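Local coordinates for protein hydroxyethylthiazole kinase (Pyrococcus horikoshii, PDB 3HPD) that probably catalyses the ATP-dependent phosphorylation of the hydroxyl group of 4-methyl-5-beta-hydroxyethylthiazole, a step in thiamine diphosphate biosynthesis that uses magnesium, at residues L91-A96 with F121-A126; D115-N120 with T160-T165; K149-A154 with V168-D173. All blocks are in the same frame, centred on the assembly; numbering follows the deposited sequence.

Contact 1. Residues L91-A96 with F121-A126; sequences LDPVGA and FGEISA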
loop_
_atom_site.group_PDB
_atom_site.type_symbol
_atom_site.label_atom_id
_atom_site.label_comp_id
_atom_site.label_asym_id
_atom_site.label_seq_id
_atom_site.Cartn_x
_atom_site.Cartn_y
_atom_site.Cartn_z
ATOM N N LEU A 91 -8.354 -16.683 -9.731
ATOM C CA LEU A 91 -7.184 -16.138 -10.410
ATOM C C LEU A 91 -7.507 -14.852 -11.156
ATOM O O LEU A 91 -8.452 -14.804 -11.934
ATOM C CB LEU A 91 -6.619 -17.151 -11.415
ATOM C CG LEU A 91 -5.539 -16.603 -12.358
ATOM C CD1 LEU A 91 -4.279 -16.252 -11.560
ATOM C CD2 LEU A 91 -5.219 -17.635 -13.433
ATOM N N ASP A 92 -6.724 -13.809 -10.902
ATOM C CA ASP A 92 -6.896 -12.544 -11.602
ATOM C C ASP A 92 -5.598 -12.394 -12.390
ATOM O O ASP A 92 -4.561 -12.031 -11.828
ATOM C CB ASP A 92 -7.045 -11.378 -10.626
ATOM C CG ASP A 92 -7.484 -10.106 -11.321
ATOM O OD1 ASP A 92 -7.080 -9.906 -12.488
ATOM O OD2 ASP A 92 -8.220 -9.306 -10.705
ATOM N N PRO A 93 -5.642 -12.677 -13.702
ATOM C CA PRO A 93 -4.505 -12.609 -14.627
ATOM C C PRO A 93 -4.125 -11.195 -15.038
ATOM O O PRO A 93 -4.046 -10.893 -16.232
ATOM C CB PRO A 93 -4.998 -13.431 -15.810
ATOM C CG PRO A 93 -6.432 -12.987 -15.898
ATOM C CD PRO A 93 -6.884 -12.995 -14.435
ATOM N N VAL A 94 -3.878 -10.338 -14.053
ATOM C CA VAL A 94 -3.528 -8.948 -14.322
ATOM C C VAL A 94 -2.402 -8.791 -15.338
ATOM O O VAL A 94 -1.277 -9.234 -15.113
ATOM C CB VAL A 94 -3.118 -8.214 -13.025
ATOM C CG1 VAL A 94 -2.809 -6.751 -13.326
ATOM C CG2 VAL A 94 -4.236 -8.318 -11.994
ATOM N N GLY A 95 -2.712 -8.162 -16.465
ATOM C CA GLY A 95 -1.692 -7.941 -17.470
ATOM C C GLY A 95 -1.461 -9.059 -18.465
ATOM O O GLY A 95 -0.571 -8.945 -19.307
ATOM N N ALA A 96 -2.231 -10.141 -18.376
ATOM C CA ALA A 96 -2.072 -11.228 -19.335
ATOM C C ALA A 96 -2.291 -10.591 -20.705
ATOM O O ALA A 96 -3.188 -9.766 -20.873
ATOM C CB ALA A 96 -3.103 -12.322 -19.082
ATOM N N PHE A 121 -11.617 -7.861 -20.922
ATOM C CA PHE A 121 -11.667 -8.441 -22.258
ATOM C C PHE A 121 -10.297 -8.782 -22.845
ATOM O O PHE A 121 -10.091 -9.885 -23.340
ATOM C CB PHE A 121 -12.404 -7.507 -23.218
ATOM C CG PHE A 121 -12.769 -8.157 -24.520
ATOM C CD1 PHE A 121 -13.979 -8.829 -24.663
ATOM C CD2 PHE A 121 -11.886 -8.132 -25.594
ATOM C CE1 PHE A 121 -14.303 -9.470 -25.855
ATOM C CE2 PHE A 121 -12.200 -8.771 -26.791
ATOM C CZ PHE A 121 -13.411 -9.440 -26.921
ATOM N N GLY A 122 -9.367 -7.835 -22.789
ATOM C CA GLY A 122 -8.043 -8.072 -23.337
ATOM C C GLY A 122 -7.301 -9.230 -22.696
ATOM O O GLY A 122 -6.681 -10.041 -23.390
ATOM N N GLU A 123 -7.369 -9.317 -21.372
ATOM C CA GLU A 123 -6.684 -10.378 -20.638
ATOM C C GLU A 123 -7.249 -11.759 -20.940
ATOM O O GLU A 123 -6.499 -12.688 -21.232
ATOM C CB GLU A 123 -6.747 -10.099 -19.130
ATOM C CG GLU A 123 -6.144 -8.750 -18.744
ATOM C CD GLU A 123 -6.403 -8.361 -17.298
ATOM O OE1 GLU A 123 -7.460 -8.745 -16.749
ATOM O OE2 GLU A 123 -5.558 -7.646 -16.711
ATOM N N ILE A 124 -8.570 -11.901 -20.877
ATOM C CA ILE A 124 -9.178 -13.196 -21.145
ATOM C C ILE A 124 -9.056 -13.596 -22.615
ATOM O O ILE A 124 -8.851 -14.766 -22.928
ATOM C CB ILE A 124 -10.666 -13.218 -20.731
ATOM C CG1 ILE A 124 -10.803 -12.810 -19.261
ATOM C CG2 ILE A 124 -11.242 -14.614 -20.940
ATOM C CD1 ILE A 124 -9.938 -13.623 -18.297
ATOM N N SER A 125 -9.168 -12.631 -23.521
ATOM C CA SER A 125 -9.055 -12.950 -24.939
ATOM C C SER A 125 -7.633 -13.407 -25.256
ATOM O O SER A 125 -7.428 -14.286 -26.087
ATOM C CB SER A 125 -9.431 -11.738 -25.797
ATOM O OG SER A 125 -8.568 -10.644 -25.552
ATOM N N ALA A 126 -6.652 -12.816 -24.580
ATOM C CA ALA A 126 -5.258 -13.187 -24.796
ATOM C C ALA A 126 -4.990 -14.605 -24.295
ATOM O O ALA A 126 -4.227 -15.354 -24.907
ATOM C CB ALA A 126 -4.335 -12.199 -24.093
HETATM O O HOH W 1 -8.041 -8.263 -14.183
#
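Ala96 and Glu123 mark the closest backbone approach, their CA atoms 4.9 Å apart, where a type II turn from Pro93 to Ala96 faces the first turns of helix 121-131. A CA-H...O contact of 3.6 Å from Glu123 CA to Ala96 O fits this proximity. Glu123 makes the largest contribution. Its CG stands anti to the carbonyl carbon and the chain continues extended, carrying the carboxylate across to the turn. There Gly95 N donates to Glu123 OE2 over 2.9 Å, nearly straight at 166°, although the donor lies 39° out of the carboxylate plane. The same oxygen rests 3.4 Å from Val94 CA, in the residue before Gly95 in the turn. Gly95 has a positive phi of 86°, at which a side chain would press on the preceding carbonyl oxygen. Glu123 OE1 reaches a water at 2.7 Å, and that water bridges on to Asp92 OD1, linking the two carboxylates. Asp92 OD2 has its own partner, a salt bridge to Lys118, predicted to bind ATP. Beside the polar bridge, Pro93 CG meets Ile124 CD1 at 4.3 Å. Lys118 nearby, and a phosphate ion close to Glu123 that is probably from the crystallisation medium, are consistent with a place at the C-terminal ends of the parallel strands, where ribokinase-clan enzymes bind nucleotide. Leu91 continues the sheet through backbone bonds to Val116 and Lys118; Pro93 and Ala96 touch Ser106 of helix 100-112, while Ile124 packs on Ala154 of helix 144-157.

Contact 2. Residues D115-N120 with T160-T165; sequences DVLKGN and TTVAVT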
loop_
_atom_site.group_PDB
_atom_site.type_symbol
_atom_site.label_atom_id
_atom_site.label_comp_id
_atom_site.label_asym_id
_atom_site.label_seq_id
_atom_site.Cartn_x
_atom_site.Cartn_y
_atom_site.Cartn_z
ATOM N N ASP A 115 -10.964 -22.236 -9.804
ATOM C CA ASP A 115 -12.414 -22.278 -9.703
ATOM C C ASP A 115 -13.079 -21.065 -10.328
ATOM O O ASP A 115 -14.229 -21.129 -10.753
ATOM C CB ASP A 115 -12.808 -22.423 -8.238
ATOM C CG ASP A 115 -12.341 -23.741 -7.657
ATOM O OD1 ASP A 115 -13.023 -24.760 -7.895
ATOM O OD2 ASP A 115 -11.282 -23.765 -6.992
ATOM N N VAL A 116 -12.344 -19.959 -10.383
ATOM C CA VAL A 116 -12.837 -18.726 -10.983
ATOM C C VAL A 116 -11.685 -18.001 -11.661
ATOM O O VAL A 116 -10.609 -17.855 -11.079
ATOM C CB VAL A 116 -13.452 -17.760 -9.932
ATOM C CG1 VAL A 116 -13.807 -16.424 -10.592
ATOM C CG2 VAL A 116 -14.700 -18.372 -9.317
ATOM N N LEU A 117 -11.907 -17.579 -12.902
ATOM C CA LEU A 117 -10.917 -16.812 -13.665
ATOM C C LEU A 117 -11.639 -15.496 -13.918
ATOM O O LEU A 117 -12.716 -15.468 -14.494
ATOM C CB LEU A 117 -10.584 -17.496 -14.999
ATOM C CG LEU A 117 -9.705 -16.676 -15.959
ATOM C CD1 LEU A 117 -8.343 -16.414 -15.336
ATOM C CD2 LEU A 117 -9.538 -17.427 -17.274
ATOM N N LYS A 118 -11.032 -14.403 -13.474
ATOM C CA LYS A 118 -11.637 -13.091 -13.635
ATOM C C LYS A 118 -10.722 -12.036 -14.225
ATOM O O LYS A 118 -9.715 -11.711 -13.645
ATOM C CB LYS A 118 -12.100 -12.522 -12.303
ATOM C CG LYS A 118 -12.788 -11.201 -12.563
ATOM C CD LYS A 118 -12.642 -10.093 -11.500
ATOM C CE LYS A 118 -11.170 -9.566 -11.290
ATOM N NZ LYS A 118 -10.386 -9.113 -12.516
ATOM N N GLY A 119 -11.086 -11.465 -15.359
ATOM C CA GLY A 119 -10.264 -10.441 -15.967
ATOM C C GLY A 119 -11.018 -9.603 -16.965
ATOM O O GLY A 119 -12.204 -9.846 -17.185
ATOM N N ASN A 120 -10.356 -8.618 -17.570
ATOM C CA ASN A 120 -11.039 -7.796 -18.564
ATOM C C ASN A 120 -10.991 -8.479 -19.927
ATOM O O ASN A 120 -10.396 -9.546 -20.077
ATOM C CB ASN A 120 -10.429 -6.388 -18.647
ATOM C CG ASN A 120 -8.971 -6.398 -19.052
ATOM O OD1 ASN A 120 -8.551 -7.178 -19.905
ATOM N ND2 ASN A 120 -8.189 -5.507 -18.449
ATOM N N THR A 160 -13.791 -23.921 -16.048
ATOM C CA THR A 160 -13.977 -23.163 -14.819
ATOM C C THR A 160 -15.007 -22.070 -15.060
ATOM O O THR A 160 -15.569 -21.966 -16.151
ATOM C CB THR A 160 -12.637 -22.509 -14.388
ATOM O OG1 THR A 160 -12.766 -21.940 -13.079
ATOM C CG2 THR A 160 -12.240 -21.407 -15.376
ATOM N N THR A 161 -15.271 -21.271 -14.033
ATOM C CA THR A 161 -16.200 -20.162 -14.163
ATOM C C THR A 161 -15.342 -18.973 -14.563
ATOM O O THR A 161 -14.297 -18.722 -13.961
ATOM C CB THR A 161 -16.924 -19.861 -12.834
ATOM O OG1 THR A 161 -17.945 -20.843 -12.621
ATOM C CG2 THR A 161 -17.554 -18.468 -12.859
ATOM N N VAL A 162 -15.775 -18.254 -15.589
ATOM C CA VAL A 162 -15.019 -17.111 -16.064
ATOM C C VAL A 162 -15.865 -15.858 -16.056
ATOM O O VAL A 162 -17.067 -15.898 -16.320
ATOM C CB VAL A 162 -14.502 -17.337 -17.508
ATOM C CG1 VAL A 162 -13.832 -16.069 -18.033
ATOM C CG2 VAL A 162 -13.533 -18.510 -17.537
ATOM N N ALA A 163 -15.225 -14.743 -15.734
ATOM C CA ALA A 163 -15.896 -13.462 -15.736
ATOM C C ALA A 163 -15.055 -12.519 -16.581
ATOM O O ALA A 163 -13.850 -12.391 -16.369
ATOM C CB ALA A 163 -16.029 -12.912 -14.314
ATOM N N VAL A 164 -15.692 -11.905 -17.571
ATOM C CA VAL A 164 -15.032 -10.926 -18.417
ATOM C C VAL A 164 -15.684 -9.621 -17.976
ATOM O O VAL A 164 -16.860 -9.374 -18.245
ATOM C CB VAL A 164 -15.305 -11.166 -19.917
ATOM C CG1 VAL A 164 -14.698 -10.034 -20.735
ATOM C CG2 VAL A 164 -14.702 -12.496 -20.349
ATOM N N THR A 165 -14.922 -8.803 -17.265
ATOM C CA THR A 165 -15.433 -7.543 -16.749
ATOM C C THR A 165 -15.424 -6.411 -17.774
ATOM O O THR A 165 -14.613 -6.402 -18.697
ATOM C CB THR A 165 -14.633 -7.121 -15.506
ATOM O OG1 THR A 165 -13.258 -6.936 -15.861
ATOM C CG2 THR A 165 -14.719 -8.200 -14.437
HETATM O O HOH W 2 -11.193 -7.011 -14.023
#
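Leu117 and Gly119 carry the ladder that joins the two parallel strands. Leu117 N donates to Thr161 O at 2.9 Å, and Leu117 O accepts from Ala163 N, also at 2.9 Å, so Leu117 grips the residues flanking Val162. Gly119 repeats the pattern around Val164: its N reaches Ala163 O at 3.1 Å, and its O receives Thr165 N at 2.9 Å. At the start of the ladder the bond from Thr161 N to Asp115 O is weak. The strand axes diverge by 17°. Beyond the backbone, one water links two residues predicted to bind ATP, accepting from Lys118 NZ at 2.7 Å and lying 2.8 Å from Thr165 OG1. A chi1 of 61° sets Thr165 OG1 between its backbone N and carbonyl carbon, and CG2 falls beside Lys118. The bent lysine chain crosses that side chain at about a right angle, Lys118 CG and Thr165 CG2 meeting at 4.0 Å. An alanine at Thr165 would probably leave this water without its hydroxyl partner and open a gap beside the methylenes of Lys118. Lys118 NZ, paired with Asp92 as well as with the water, lies on the same face as Asn120, whose OD1 caps Glu123 N as the next helix starts. On the other face, Leu117 and Val162 lie side by side, pointing the same way. Strand 116-120 also pairs with strand 89-92. Val162 and Val164 face helix 144-157, whereas Val116, Thr161 and Ala163 touch Thr214 of helix 210-231, so helices cover both faces of the sheet.

Contact 3. Residues K149-A154 with V168-D173; sequences KLTMNA and VDYVSD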
loop_
_atom_site.group_PDB
_atom_site.type_symbol
_atom_site.label_atom_id
_atom_site.label_comp_id
_atom_site.label_asym_id
_atom_site.label_seq_id
_atom_site.Cartn_x
_atom_site.Cartn_y
_atom_site.Cartn_z
ATOM N N LYS A 149 -19.682 -14.243 -25.741
ATOM C CA LYS A 149 -19.126 -15.417 -26.401
ATOM C C LYS A 149 -17.751 -15.743 -25.822
ATOM O O LYS A 149 -17.420 -16.909 -25.610
ATOM C CB LYS A 149 -19.023 -15.171 -27.908
ATOM C CG LYS A 149 -18.261 -16.245 -28.681
ATOM C CD LYS A 149 -18.420 -16.050 -30.186
ATOM C CE LYS A 149 -17.366 -16.814 -30.979
ATOM N NZ LYS A 149 -17.416 -18.285 -30.749
ATOM N N LEU A 150 -16.956 -14.708 -25.561
ATOM C CA LEU A 150 -15.620 -14.901 -25.003
ATOM C C LEU A 150 -15.705 -15.577 -23.641
ATOM O O LEU A 150 -14.993 -16.542 -23.368
ATOM C CB LEU A 150 -14.893 -13.559 -24.858
ATOM C CG LEU A 150 -13.519 -13.649 -24.182
ATOM C CD1 LEU A 150 -12.608 -14.555 -24.996
ATOM C CD2 LEU A 150 -12.908 -12.265 -24.042
ATOM N N THR A 151 -16.581 -15.057 -22.789
ATOM C CA THR A 151 -16.761 -15.601 -21.452
ATOM C C THR A 151 -17.078 -17.094 -21.507
ATOM O O THR A 151 -16.465 -17.889 -20.797
ATOM C CB THR A 151 -17.894 -14.867 -20.715
ATOM O OG1 THR A 151 -17.640 -13.458 -20.744
ATOM C CG2 THR A 151 -17.978 -15.325 -19.269
ATOM N N MET A 152 -18.031 -17.469 -22.358
ATOM C CA MET A 152 -18.424 -18.869 -22.502
ATOM C C MET A 152 -17.311 -19.770 -23.020
ATOM O O MET A 152 -17.059 -20.835 -22.455
ATOM C CB MET A 152 -19.615 -19.014 -23.451
ATOM C CG MET A 152 -20.001 -20.475 -23.685
ATOM S SD MET A 152 -20.536 -20.860 -25.366
ATOM C CE MET A 152 -19.256 -22.038 -25.885
ATOM N N ASN A 153 -16.671 -19.361 -24.113
ATOM C CA ASN A 153 -15.599 -20.161 -24.698
ATOM C C ASN A 153 -14.448 -20.350 -23.724
ATOM O O ASN A 153 -13.867 -21.434 -23.643
ATOM C CB ASN A 153 -15.079 -19.526 -25.994
ATOM C CG ASN A 153 -16.068 -19.645 -27.139
ATOM O OD1 ASN A 153 -16.758 -20.652 -27.271
ATOM N ND2 ASN A 153 -16.126 -18.621 -27.985
ATOM N N ALA A 154 -14.123 -19.296 -22.984
ATOM C CA ALA A 154 -13.040 -19.369 -22.011
ATOM C C ALA A 154 -13.422 -20.307 -20.871
ATOM O O ALA A 154 -12.588 -21.063 -20.379
ATOM C CB ALA A 154 -12.723 -17.978 -21.467
ATOM N N VAL A 168 -20.437 -3.777 -18.962
ATOM C CA VAL A 168 -21.385 -4.830 -18.626
ATOM C C VAL A 168 -20.490 -6.038 -18.375
ATOM O O VAL A 168 -19.631 -6.354 -19.201
ATOM C CB VAL A 168 -22.345 -5.153 -19.800
ATOM C CG1 VAL A 168 -23.210 -6.359 -19.446
ATOM C CG2 VAL A 168 -23.226 -3.948 -20.106
ATOM N N ASP A 169 -20.653 -6.692 -17.229
ATOM C CA ASP A 169 -19.835 -7.863 -16.925
ATOM C C ASP A 169 -20.582 -9.120 -17.330
ATOM O O ASP A 169 -21.808 -9.171 -17.250
ATOM C CB ASP A 169 -19.537 -7.963 -15.424
ATOM C CG ASP A 169 -18.948 -6.696 -14.855
ATOM O OD1 ASP A 169 -17.819 -6.325 -15.243
ATOM O OD2 ASP A 169 -19.622 -6.075 -14.010
ATOM N N TYR A 170 -19.838 -10.130 -17.766
ATOM C CA TYR A 170 -20.427 -11.412 -18.130
ATOM C C TYR A 170 -19.730 -12.491 -17.318
ATOM O O TYR A 170 -18.505 -12.487 -17.181
ATOM C CB TYR A 170 -20.268 -11.684 -19.628
ATOM C CG TYR A 170 -21.230 -10.870 -20.453
ATOM C CD1 TYR A 170 -22.580 -11.213 -20.519
ATOM C CD2 TYR A 170 -20.812 -9.711 -21.099
ATOM C CE1 TYR A 170 -23.489 -10.416 -21.207
ATOM C CE2 TYR A 170 -21.709 -8.909 -21.783
ATOM C CZ TYR A 170 -23.046 -9.265 -21.832
ATOM O OH TYR A 170 -23.943 -8.459 -22.490
ATOM N N VAL A 171 -20.523 -13.401 -16.766
ATOM C CA VAL A 171 -20.002 -14.496 -15.956
ATOM C C VAL A 171 -20.630 -15.774 -16.479
ATOM O O VAL A 171 -21.844 -15.829 -16.674
ATOM C CB VAL A 171 -20.402 -14.329 -14.475
ATOM C CG1 VAL A 171 -19.597 -15.282 -13.602
ATOM C CG2 VAL A 171 -20.194 -12.889 -14.042
ATOM N N SER A 172 -19.811 -16.795 -16.707
ATOM C CA SER A 172 -20.324 -18.060 -17.214
ATOM C C SER A 172 -19.517 -19.252 -16.726
ATOM O O SER A 172 -18.309 -19.149 -16.505
ATOM C CB SER A 172 -20.320 -18.056 -18.744
ATOM O OG SER A 172 -20.849 -19.271 -19.259
ATOM N N ASP A 173 -20.196 -20.381 -16.555
ATOM C CA ASP A 173 -19.536 -21.606 -16.129
ATOM C C ASP A 173 -19.546 -22.559 -17.318
ATOM O O ASP A 173 -19.226 -23.739 -17.190
ATOM C CB ASP A 173 -20.260 -22.234 -14.932
ATOM C CG ASP A 173 -21.675 -22.684 -15.263
ATOM O OD1 ASP A 173 -22.139 -22.453 -16.398
ATOM O OD2 ASP A 173 -22.325 -23.273 -14.372
#
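Tyr170 supplies the flat group that meets the helix, and the hydroxyl of Thr151 comes at its ring obliquely. The closest touch is at the root of the tyrosine, where Thr151 OG1 lies 3.4 Å from Tyr170 CB. The two side chains cross at about a right angle, and the tyrosine side chain also packs on Glu144, Ala147 and Lys148 of helix 144-157. With a chi1 of -54°, Thr151 OG1 sits beside its backbone N and CG2 anti to it; OG1 bonds back to Ala147 O, which satisfies the hydroxyl within the helix. The methyl makes the contact with the strand: Thr151 CG2 approaches Ser172 N to 3.5 Å. It also rests 3.6 Å from Ser172 CB. Ser172 OG passes 4.1 Å from Met152 CA, but its polar partners are Gly174 and Arg176 in the turn that follows and Thr177 at the start of the next strand. No hydrogen bond spans the contact. The helix and strand axes approach to 7.5 Å at 26°, with Val171 turned to helix 210-231 on the other face: a helix laid along the central sheet, as in the layered alpha-beta fold of the ribokinase clan.

From the N terminus, contact 1 opens at the end of strand 89-92 and closes at the start of helix 121-131, after a loop through helix 100-112. Contact 2 opens inside that loop with strand 116-120, so the two cross. It closes at 160-165, after a helical excursion between neighbouring parallel strands, a beta-alpha-beta crossover. Contact 3 starts within this excursion, at 149-154, and ends beyond it at 168-173, so contacts 2 and 3 cross as well, whereas contacts 1 and 3 follow in series. Together they tie strands 89-92, 116-120, 161-165 and 169-172 to helices 121-131 and 144-157, which pack against each other through Phe121 and Leu150.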